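PDB 4K49: esterase YdiI from Escherichia coli, which hydrolyses 1,4-dihydroxy-2-naphthoyl-CoA to 1,4-dihydroxy-2-naphthoate in menaquinone biosynthesis and also cleaves a wide range of other acyl-CoA thioesters. Local coordinates for residues I85-V90 against L125-R130; F50-G55 against V90-E95. All coordinates share one frame; numbering follows the deposited sequence.

Interaction 1 (I85-V90 against L125-R130); sequences INANHV and LCCSSR. With HFQ (2,4-dihydroxyphenacyl coenzyme A), chain E.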
loop_
_atom_site.group_PDB
_atom_site.type_symbol
_atom_site.label_atom_id
_atom_site.label_comp_id
_atom_site.label_asym_id
_atom_site.label_seq_id
_atom_site.Cartn_x
_atom_site.Cartn_y
_atom_site.Cartn_z
ATOM N N ILE A 85 -0.504 2.325 9.190
ATOM C CA ILE A 85 -1.047 3.095 8.088
ATOM C C ILE A 85 -2.487 2.688 7.880
ATOM O O ILE A 85 -2.829 1.523 8.050
ATOM C CB ILE A 85 -0.220 2.889 6.779
ATOM C CG1 ILE A 85 -0.841 3.652 5.614
ATOM C CG2 ILE A 85 -0.150 1.435 6.401
ATOM C CD1 ILE A 85 -0.166 4.941 5.335
ATOM N N ASN A 86 -3.342 3.648 7.543
ATOM C CA ASN A 86 -4.719 3.316 7.207
ATOM C C ASN A 86 -5.229 4.256 6.129
ATOM O O ASN A 86 -4.667 5.336 5.932
ATOM C CB ASN A 86 -5.611 3.372 8.445
ATOM C CG ASN A 86 -5.537 4.714 9.159
ATOM O OD1 ASN A 86 -6.195 5.675 8.760
ATOM N ND2 ASN A 86 -4.749 4.778 10.231
ATOM N N ALA A 87 -6.277 3.833 5.419
ATOM C CA ALA A 87 -6.787 4.596 4.291
ATOM C C ALA A 87 -8.212 4.209 3.964
ATOM O O ALA A 87 -8.623 3.057 4.162
ATOM C CB ALA A 87 -5.901 4.396 3.066
ATOM N N ASN A 88 -8.966 5.179 3.462
ATOM C CA ASN A 88 -10.282 4.904 2.932
ATOM C C ASN A 88 -10.228 5.156 1.435
ATOM O O ASN A 88 -9.756 6.217 0.995
ATOM C CB ASN A 88 -11.326 5.814 3.577
ATOM C CG ASN A 88 -12.733 5.364 3.286
ATOM O OD1 ASN A 88 -13.213 5.482 2.150
ATOM N ND2 ASN A 88 -13.406 4.822 4.303
ATOM N N HIS A 89 -10.688 4.185 0.657
ATOM C CA HIS A 89 -10.754 4.332 -0.790
ATOM C C HIS A 89 -12.120 4.906 -1.170
ATOM O O HIS A 89 -13.095 4.164 -1.314
ATOM C CB HIS A 89 -10.503 2.977 -1.480
ATOM C CG HIS A 89 -9.215 2.314 -1.074
ATOM N ND1 HIS A 89 -7.982 2.909 -1.254
ATOM C CD2 HIS A 89 -8.970 1.104 -0.513
ATOM C CE1 HIS A 89 -7.034 2.100 -0.808
ATOM N NE2 HIS A 89 -7.605 0.992 -0.361
ATOM N N VAL A 90 -12.195 6.231 -1.309
ATOM C CA VAL A 90 -13.486 6.898 -1.478
ATOM C C VAL A 90 -13.928 7.004 -2.941
ATOM O O VAL A 90 -15.118 7.112 -3.223
ATOM C CB VAL A 90 -13.521 8.306 -0.815
ATOM C CG1 VAL A 90 -13.096 8.231 0.639
ATOM C CG2 VAL A 90 -12.621 9.242 -1.539
ATOM N N LEU A 125 -11.428 13.879 -4.391
ATOM C CA LEU A 125 -10.770 13.035 -3.400
ATOM C C LEU A 125 -10.948 11.556 -3.756
ATOM O O LEU A 125 -12.062 11.105 -4.027
ATOM C CB LEU A 125 -11.333 13.338 -2.013
ATOM C CG LEU A 125 -10.693 12.559 -0.870
ATOM C CD1 LEU A 125 -9.232 12.970 -0.672
ATOM C CD2 LEU A 125 -11.503 12.764 0.387
ATOM N N CYS A 126 -9.841 10.817 -3.795
ATOM C CA CYS A 126 -9.889 9.390 -4.124
ATOM C C CYS A 126 -9.467 8.490 -2.964
ATOM O O CYS A 126 -9.955 7.361 -2.827
ATOM C CB CYS A 126 -9.040 9.097 -5.362
ATOM S SG CYS A 126 -9.793 9.713 -6.894
ATOM N N CYS A 127 -8.549 8.990 -2.145
ATOM C CA CYS A 127 -8.059 8.232 -1.001
ATOM C C CYS A 127 -7.751 9.196 0.123
ATOM O O CYS A 127 -7.077 10.213 -0.082
ATOM C CB CYS A 127 -6.799 7.435 -1.366
ATOM S SG CYS A 127 -6.189 6.340 -0.033
ATOM N N SER A 128 -8.267 8.882 1.305
ATOM C CA SER A 128 -7.927 9.624 2.513
ATOM C C SER A 128 -7.175 8.669 3.430
ATOM O O SER A 128 -7.693 7.602 3.783
ATOM C CB SER A 128 -9.194 10.119 3.196
ATOM O OG SER A 128 -8.901 10.808 4.403
ATOM N N SER A 129 -5.953 9.049 3.805
ATOM C CA SER A 129 -5.052 8.162 4.542
ATOM C C SER A 129 -4.436 8.847 5.750
ATOM O O SER A 129 -4.202 10.061 5.746
ATOM C CB SER A 129 -3.930 7.677 3.617
ATOM O OG SER A 129 -3.012 6.857 4.319
ATOM N N ARG A 130 -4.143 8.056 6.777
ATOM C CA ARG A 130 -3.456 8.551 7.964
ATOM C C ARG A 130 -2.293 7.615 8.270
ATOM O O ARG A 130 -2.447 6.392 8.220
ATOM C CB ARG A 130 -4.446 8.608 9.135
ATOM C CG ARG A 130 -3.943 9.271 10.394
ATOM C CD ARG A 130 -5.115 9.426 11.382
ATOM N NE ARG A 130 -5.640 8.135 11.822
ATOM C CZ ARG A 130 -6.870 7.683 11.587
ATOM N NH1 ARG A 130 -7.231 6.498 12.044
ATOM N NH2 ARG A 130 -7.732 8.404 10.889
HETATM C CB HFQ E . -9.181 -3.021 -4.414
HETATM N N1A HFQ E . -20.571 -1.886 -10.689
HETATM O O1A HFQ E . -22.876 5.571 -4.947
HETATM P P1A HFQ E . -21.407 5.097 -4.748
HETATM C C1B HFQ E . -7.874 -3.521 -5.104
HETATM O O1B HFQ E . -6.867 -2.744 -5.177
HETATM C C1D HFQ E . -19.732 2.734 -9.044
HETATM S S1P HFQ E . -10.259 -2.044 -5.462
HETATM C C2A HFQ E . -19.528 -1.075 -10.926
HETATM O O2A HFQ E . -20.581 6.201 -4.070
HETATM P P2A HFQ E . -21.087 3.821 -2.366
HETATM C C2B HFQ E . -7.753 -4.866 -5.711
HETATM O O2B HFQ E . -7.160 -8.632 -7.382
HETATM C C2D HFQ E . -20.660 3.746 -9.326
HETATM O O2D HFQ E . -20.925 3.873 -10.725
HETATM C C2P HFQ E . -9.523 -0.443 -5.688
HETATM N N3A HFQ E . -19.475 0.158 -10.389
HETATM O O3A HFQ E . -21.388 3.797 -3.920
HETATM C C3B HFQ E . -6.470 -5.400 -5.804
HETATM O O3B HFQ E . -10.131 -5.097 -6.086
HETATM C C3D HFQ E . -20.155 4.963 -8.765
HETATM O O3D HFQ E . -19.646 5.844 -9.794
HETATM P P3D HFQ E . -20.155 7.408 -9.853
HETATM C C3P HFQ E . -9.550 0.460 -4.499
HETATM C C4A HFQ E . -20.477 0.598 -9.594
HETATM O O4A HFQ E . -22.073 4.680 -1.710
HETATM C C4B HFQ E . -6.278 -6.634 -6.360
HETATM C C4D HFQ E . -19.120 4.597 -7.838
HETATM O O4D HFQ E . -19.073 3.142 -7.852
HETATM N N4P HFQ E . -10.821 0.759 -4.072
HETATM C C5A HFQ E . -21.576 -0.213 -9.324
HETATM O O5A HFQ E . -21.209 2.365 -1.865
HETATM C C5B HFQ E . -7.373 -7.373 -6.829
HETATM C C5D HFQ E . -19.516 5.057 -6.499
HETATM O O5D HFQ E . -20.807 4.741 -6.155
HETATM C C5P HFQ E . -11.636 1.613 -4.860
HETATM O O5P HFQ E . -11.186 2.131 -5.946
HETATM C C6A HFQ E . -21.604 -1.504 -9.905
HETATM N N6A HFQ E . -22.709 -2.400 -9.670
HETATM O O6A HFQ E . -19.618 4.299 -2.113
HETATM C C6B HFQ E . -8.665 -6.843 -6.735
HETATM C C6P HFQ E . -13.034 1.962 -4.415
HETATM N N7A HFQ E . -22.411 0.504 -8.498
HETATM O O7A HFQ E . -21.697 7.495 -9.368
HETATM C C7B HFQ E . -8.851 -5.597 -6.186
HETATM C C7P HFQ E . -13.355 3.463 -4.518
HETATM C C8A HFQ E . -21.863 1.713 -8.265
HETATM O O8A HFQ E . -19.314 8.222 -8.992
HETATM N N8P HFQ E . -14.471 3.888 -3.673
HETATM N N9A HFQ E . -20.686 1.768 -8.924
HETATM O O9A HFQ E . -20.043 7.924 -11.293
HETATM C C9P HFQ E . -15.844 3.741 -4.190
HETATM O O9P HFQ E . -16.007 3.308 -5.276
HETATM C CAP HFQ E . -16.994 4.155 -3.282
HETATM O OAP HFQ E . -16.483 4.935 -2.248
HETATM C CBP HFQ E . -17.658 2.927 -2.624
HETATM C CCP HFQ E . -18.675 3.384 -1.653
HETATM C CDP HFQ E . -18.300 2.005 -3.675
HETATM C CEP HFQ E . -16.615 2.156 -1.923
HETATM O O HOH W 1 -8.312 4.954 -3.376
#
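CG of N86 sits between its backbone N and carbonyl carbon (chi1 55°), and the R130 chain bends at chi3 (64°), which lay N86 OD1 over the centre of the R130 guanidinium, 3.5 Å from CZ. The two planes stand 51° apart, and the amide ND2 is hydrogen-bonded to OE1 of E84. On the sheet's other face, S129 OG donates to N86 O at 2.8 Å. R130 N reaches that same carbonyl from the opposite face of its plane, so two donors grip it. The antiparallel ladder runs on through N88 N to S128 O (2.8 Å), with A87 CB against C127 SG at 3.7 Å. C126 and C127 form a classic beta bulge opposite I118 of strand 111-119. C126 O accepts from V90 N and from a water shared with H89 ND1, while H89 NE2 is hydrogen-bonded to OE2 of E63 of the second subunit, the probable nucleophile or proton acceptor. H89 O accepts a hydrogen bond from ligand N8P at 2.7 Å, and V90 O one from its hydroxyl OAP. This is the hotdog-fold sheet, continued across the dimer by strand 80-89; its end and the following turn hold the pantetheine arm.

Interaction 2 (F50-G55 against V90-E95); sequences FGLLHG and VRSARE. With HFQ (2,4-dihydroxyphenacyl coenzyme A), chain E.
A leucine methyl lies on an arginine: L52 CD2 sits over the centre of the R94 guanidinium, 4.0 Å from CZ. R94 is extended from CG to NE, with CG anti to its carbonyl carbon (chi1 -70°), and runs alongside L52 in the same direction. The other branch, L52 CD1, meets S92 CB at 4.1 Å, and L52 also packs on V81 of the second subunit. One direct hydrogen bond joins the two loops, L53 N to A93 O at 2.8 Å and nearly straight (163° at the hydrogen). Beside it L53 CB touches A93 CB, and both side chains rest on V98 of strand 97-104. G51, the residue before L52, has a positive phi at which a CB would be jammed against F50 O.

The loop 50-55 leads into helix 55-72, the long central helix that the hotdog sheet wraps. H54 is its N-cap, with ND1 hydrogen-bonded to G56 N and NE2 to S64 OG of the second subunit. G55 N, in the helix's first turn, donates to O1B, the phenacyl carbonyl of the ligand, at 2.8 Å and 166°; the helix end would probably help polarise that carbonyl. The same ligand lies over one face of the H54 ring, C3B being 3.5 Å from NE2. An alanine in place of H54 would probably leave G56 N and the S64 hydroxyl of the second subunit without their imidazole partner and open a gap beside the ligand's aryl ketone. Farther along the ligand, a water lies 2.7 Å from O5P and 2.8 Å from L53 O, with a weak bond from A93 N, while S92 CB packs against that same O5P.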
loop_
_atom_site.group_PDB
_atom_site.type_symbol
_atom_site.label_atom_id
_atom_site.label_comp_id
_atom_site.label_asym_id
_atom_site.label_seq_id
_atom_site.Cartn_x
_atom_site.Cartn_y
_atom_site.Cartn_z
ATOM N N PHE A 50 -8.759 -5.453 -12.432
ATOM C CA PHE A 50 -9.990 -5.019 -13.094
ATOM C C PHE A 50 -9.936 -3.587 -13.624
ATOM O O PHE A 50 -10.973 -2.988 -13.912
ATOM C CB PHE A 50 -11.202 -5.227 -12.179
ATOM C CG PHE A 50 -11.340 -6.637 -11.678
ATOM C CD1 PHE A 50 -10.789 -7.011 -10.459
ATOM C CD2 PHE A 50 -11.997 -7.597 -12.438
ATOM C CE1 PHE A 50 -10.904 -8.319 -9.992
ATOM C CE2 PHE A 50 -12.119 -8.903 -11.983
ATOM C CZ PHE A 50 -11.569 -9.264 -10.755
ATOM N N GLY A 51 -8.728 -3.045 -13.767
ATOM C CA GLY A 51 -8.548 -1.758 -14.420
ATOM C C GLY A 51 -8.586 -0.526 -13.535
ATOM O O GLY A 51 -8.500 0.595 -14.036
ATOM N N LEU A 52 -8.708 -0.715 -12.223
ATOM C CA LEU A 52 -8.683 0.423 -11.303
ATOM C C LEU A 52 -7.287 0.654 -10.752
ATOM O O LEU A 52 -6.445 -0.240 -10.770
ATOM C CB LEU A 52 -9.647 0.197 -10.130
ATOM C CG LEU A 52 -11.064 -0.257 -10.470
ATOM C CD1 LEU A 52 -11.923 -0.302 -9.198
ATOM C CD2 LEU A 52 -11.682 0.651 -11.525
ATOM N N LEU A 53 -7.033 1.861 -10.269
ATOM C CA LEU A 53 -5.854 2.094 -9.452
ATOM C C LEU A 53 -5.930 1.155 -8.245
ATOM O O LEU A 53 -6.932 1.124 -7.531
ATOM C CB LEU A 53 -5.825 3.559 -9.003
ATOM C CG LEU A 53 -4.727 3.928 -8.009
ATOM C CD1 LEU A 53 -3.351 3.678 -8.627
ATOM C CD2 LEU A 53 -4.879 5.372 -7.590
ATOM N N HIS A 54 -4.878 0.371 -8.050
ATOM C CA HIS A 54 -4.781 -0.589 -6.950
ATOM C C HIS A 54 -4.852 0.184 -5.637
ATOM O O HIS A 54 -4.157 1.201 -5.462
ATOM C CB HIS A 54 -3.428 -1.306 -7.068
ATOM C CG HIS A 54 -3.322 -2.596 -6.313
ATOM N ND1 HIS A 54 -3.358 -2.664 -4.936
ATOM C CD2 HIS A 54 -3.083 -3.859 -6.745
ATOM C CE1 HIS A 54 -3.193 -3.920 -4.554
ATOM N NE2 HIS A 54 -3.020 -4.665 -5.631
ATOM N N GLY A 55 -5.691 -0.284 -4.716
ATOM C CA GLY A 55 -5.812 0.360 -3.417
ATOM C C GLY A 55 -4.474 0.427 -2.711
ATOM O O GLY A 55 -4.167 1.398 -2.006
ATOM N N VAL A 90 -12.195 6.231 -1.309
ATOM C CA VAL A 90 -13.486 6.898 -1.478
ATOM C C VAL A 90 -13.928 7.004 -2.941
ATOM O O VAL A 90 -15.118 7.112 -3.223
ATOM C CB VAL A 90 -13.521 8.306 -0.815
ATOM C CG1 VAL A 90 -13.096 8.231 0.639
ATOM C CG2 VAL A 90 -12.621 9.242 -1.539
ATOM N N ARG A 91 -12.972 6.994 -3.865
ATOM C CA ARG A 91 -13.295 7.052 -5.290
ATOM C C ARG A 91 -12.211 6.360 -6.092
ATOM O O ARG A 91 -11.021 6.490 -5.789
ATOM C CB ARG A 91 -13.457 8.499 -5.763
ATOM C CG ARG A 91 -13.668 8.640 -7.276
ATOM C CD ARG A 91 -13.709 10.107 -7.709
ATOM N NE ARG A 91 -14.871 10.792 -7.150
ATOM C CZ ARG A 91 -16.080 10.787 -7.708
ATOM N NH1 ARG A 91 -17.080 11.431 -7.125
ATOM N NH2 ARG A 91 -16.290 10.136 -8.845
ATOM N N SER A 92 -12.616 5.618 -7.116
ATOM C CA SER A 92 -11.663 4.884 -7.928
ATOM C C SER A 92 -11.024 5.812 -8.960
ATOM O O SER A 92 -11.564 6.880 -9.273
ATOM C CB SER A 92 -12.363 3.711 -8.624
ATOM O OG SER A 92 -13.343 4.185 -9.531
ATOM N N ALA A 93 -9.865 5.417 -9.481
ATOM C CA ALA A 93 -9.239 6.123 -10.603
ATOM C C ALA A 93 -8.833 5.089 -11.646
ATOM O O ALA A 93 -8.572 3.935 -11.300
ATOM C CB ALA A 93 -8.034 6.932 -10.129
ATOM N N ARG A 94 -8.784 5.488 -12.915
ATOM C CA ARG A 94 -8.556 4.539 -14.005
ATOM C C ARG A 94 -7.430 4.962 -14.943
ATOM O O ARG A 94 -6.891 4.134 -15.680
ATOM C CB ARG A 94 -9.835 4.354 -14.829
ATOM C CG ARG A 94 -10.982 3.611 -14.137
ATOM C CD ARG A 94 -12.278 3.753 -14.951
ATOM N NE ARG A 94 -13.335 2.843 -14.505
ATOM C CZ ARG A 94 -14.132 3.072 -13.466
ATOM N NH1 ARG A 94 -13.992 4.181 -12.749
ATOM N NH2 ARG A 94 -15.064 2.189 -13.135
ATOM N N GLU A 95 -7.081 6.245 -14.923
ATOM C CA GLU A 95 -6.071 6.774 -15.849
ATOM C C GLU A 95 -5.437 8.045 -15.308
ATOM O O GLU A 95 -5.870 8.576 -14.290
ATOM C CB GLU A 95 -6.702 7.088 -17.211
ATOM C CG GLU A 95 -7.768 8.173 -17.152
ATOM C CD GLU A 95 -8.323 8.528 -18.520
ATOM O OE1 GLU A 95 -7.548 8.527 -19.502
ATOM O OE2 GLU A 95 -9.536 8.817 -18.612
HETATM C CB HFQ E . -9.181 -3.021 -4.414
HETATM N N1A HFQ E . -20.571 -1.886 -10.689
HETATM O O1A HFQ E . -22.876 5.571 -4.947
HETATM P P1A HFQ E . -21.407 5.097 -4.748
HETATM C C1B HFQ E . -7.874 -3.521 -5.104
HETATM O O1B HFQ E . -6.867 -2.744 -5.177
HETATM C C1D HFQ E . -19.732 2.734 -9.044
HETATM S S1P HFQ E . -10.259 -2.044 -5.462
HETATM C C2A HFQ E . -19.528 -1.075 -10.926
HETATM O O2A HFQ E . -20.581 6.201 -4.070
HETATM P P2A HFQ E . -21.087 3.821 -2.366
HETATM C C2B HFQ E . -7.753 -4.866 -5.711
HETATM O O2B HFQ E . -7.160 -8.632 -7.382
HETATM C C2D HFQ E . -20.660 3.746 -9.326
HETATM O O2D HFQ E . -20.925 3.873 -10.725
HETATM C C2P HFQ E . -9.523 -0.443 -5.688
HETATM N N3A HFQ E . -19.475 0.158 -10.389
HETATM O O3A HFQ E . -21.388 3.797 -3.920
HETATM C C3B HFQ E . -6.470 -5.400 -5.804
HETATM O O3B HFQ E . -10.131 -5.097 -6.086
HETATM C C3D HFQ E . -20.155 4.963 -8.765
HETATM O O3D HFQ E . -19.646 5.844 -9.794
HETATM P P3D HFQ E . -20.155 7.408 -9.853
HETATM C C3P HFQ E . -9.550 0.460 -4.499
HETATM C C4A HFQ E . -20.477 0.598 -9.594
HETATM O O4A HFQ E . -22.073 4.680 -1.710
HETATM C C4B HFQ E . -6.278 -6.634 -6.360
HETATM C C4D HFQ E . -19.120 4.597 -7.838
HETATM O O4D HFQ E . -19.073 3.142 -7.852
HETATM N N4P HFQ E . -10.821 0.759 -4.072
HETATM C C5A HFQ E . -21.576 -0.213 -9.324
HETATM O O5A HFQ E . -21.209 2.365 -1.865
HETATM C C5B HFQ E . -7.373 -7.373 -6.829
HETATM C C5D HFQ E . -19.516 5.057 -6.499
HETATM O O5D HFQ E . -20.807 4.741 -6.155
HETATM C C5P HFQ E . -11.636 1.613 -4.860
HETATM O O5P HFQ E . -11.186 2.131 -5.946
HETATM C C6A HFQ E . -21.604 -1.504 -9.905
HETATM N N6A HFQ E . -22.709 -2.400 -9.670
HETATM O O6A HFQ E . -19.618 4.299 -2.113
HETATM C C6B HFQ E . -8.665 -6.843 -6.735
HETATM C C6P HFQ E . -13.034 1.962 -4.415
HETATM N N7A HFQ E . -22.411 0.504 -8.498
HETATM O O7A HFQ E . -21.697 7.495 -9.368
HETATM C C7B HFQ E . -8.851 -5.597 -6.186
HETATM C C7P HFQ E . -13.355 3.463 -4.518
HETATM C C8A HFQ E . -21.863 1.713 -8.265
HETATM O O8A HFQ E . -19.314 8.222 -8.992
HETATM N N8P HFQ E . -14.471 3.888 -3.673
HETATM N N9A HFQ E . -20.686 1.768 -8.924
HETATM O O9A HFQ E . -20.043 7.924 -11.293
HETATM C C9P HFQ E . -15.844 3.741 -4.190
HETATM O O9P HFQ E . -16.007 3.308 -5.276
HETATM C CAP HFQ E . -16.994 4.155 -3.282
HETATM O OAP HFQ E . -16.483 4.935 -2.248
HETATM C CBP HFQ E . -17.658 2.927 -2.624
HETATM C CCP HFQ E . -18.675 3.384 -1.653
HETATM C CDP HFQ E . -18.300 2.005 -3.675
HETATM C CEP HFQ E . -16.615 2.156 -1.923
HETATM O O HOH W 2 -9.128 2.894 -7.483
#

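How the interactions relate
From the N terminus, after strand 36-41 the chain passes through 50-55 and enters helix 55-72, then runs out along strand 80-89 and turns at V90 into 90-95. There interaction 2 closes its loop, bringing the turn after the strand back to the entrance of the helix. Strands 97-104 and 111-119 follow before 125-130 returns beside 85-90, closing interaction 1. The two closures cross, since 85-90 lies inside the first loop and 125-130 beyond it, and they share V90. They also touch directly: C126 O lies 3.2 Å from R91 N, a probable hydrogen bond, and H89 CE1 packs on G55 O. Together they tie helix start, sheet and the 90-95 loop around one ligand.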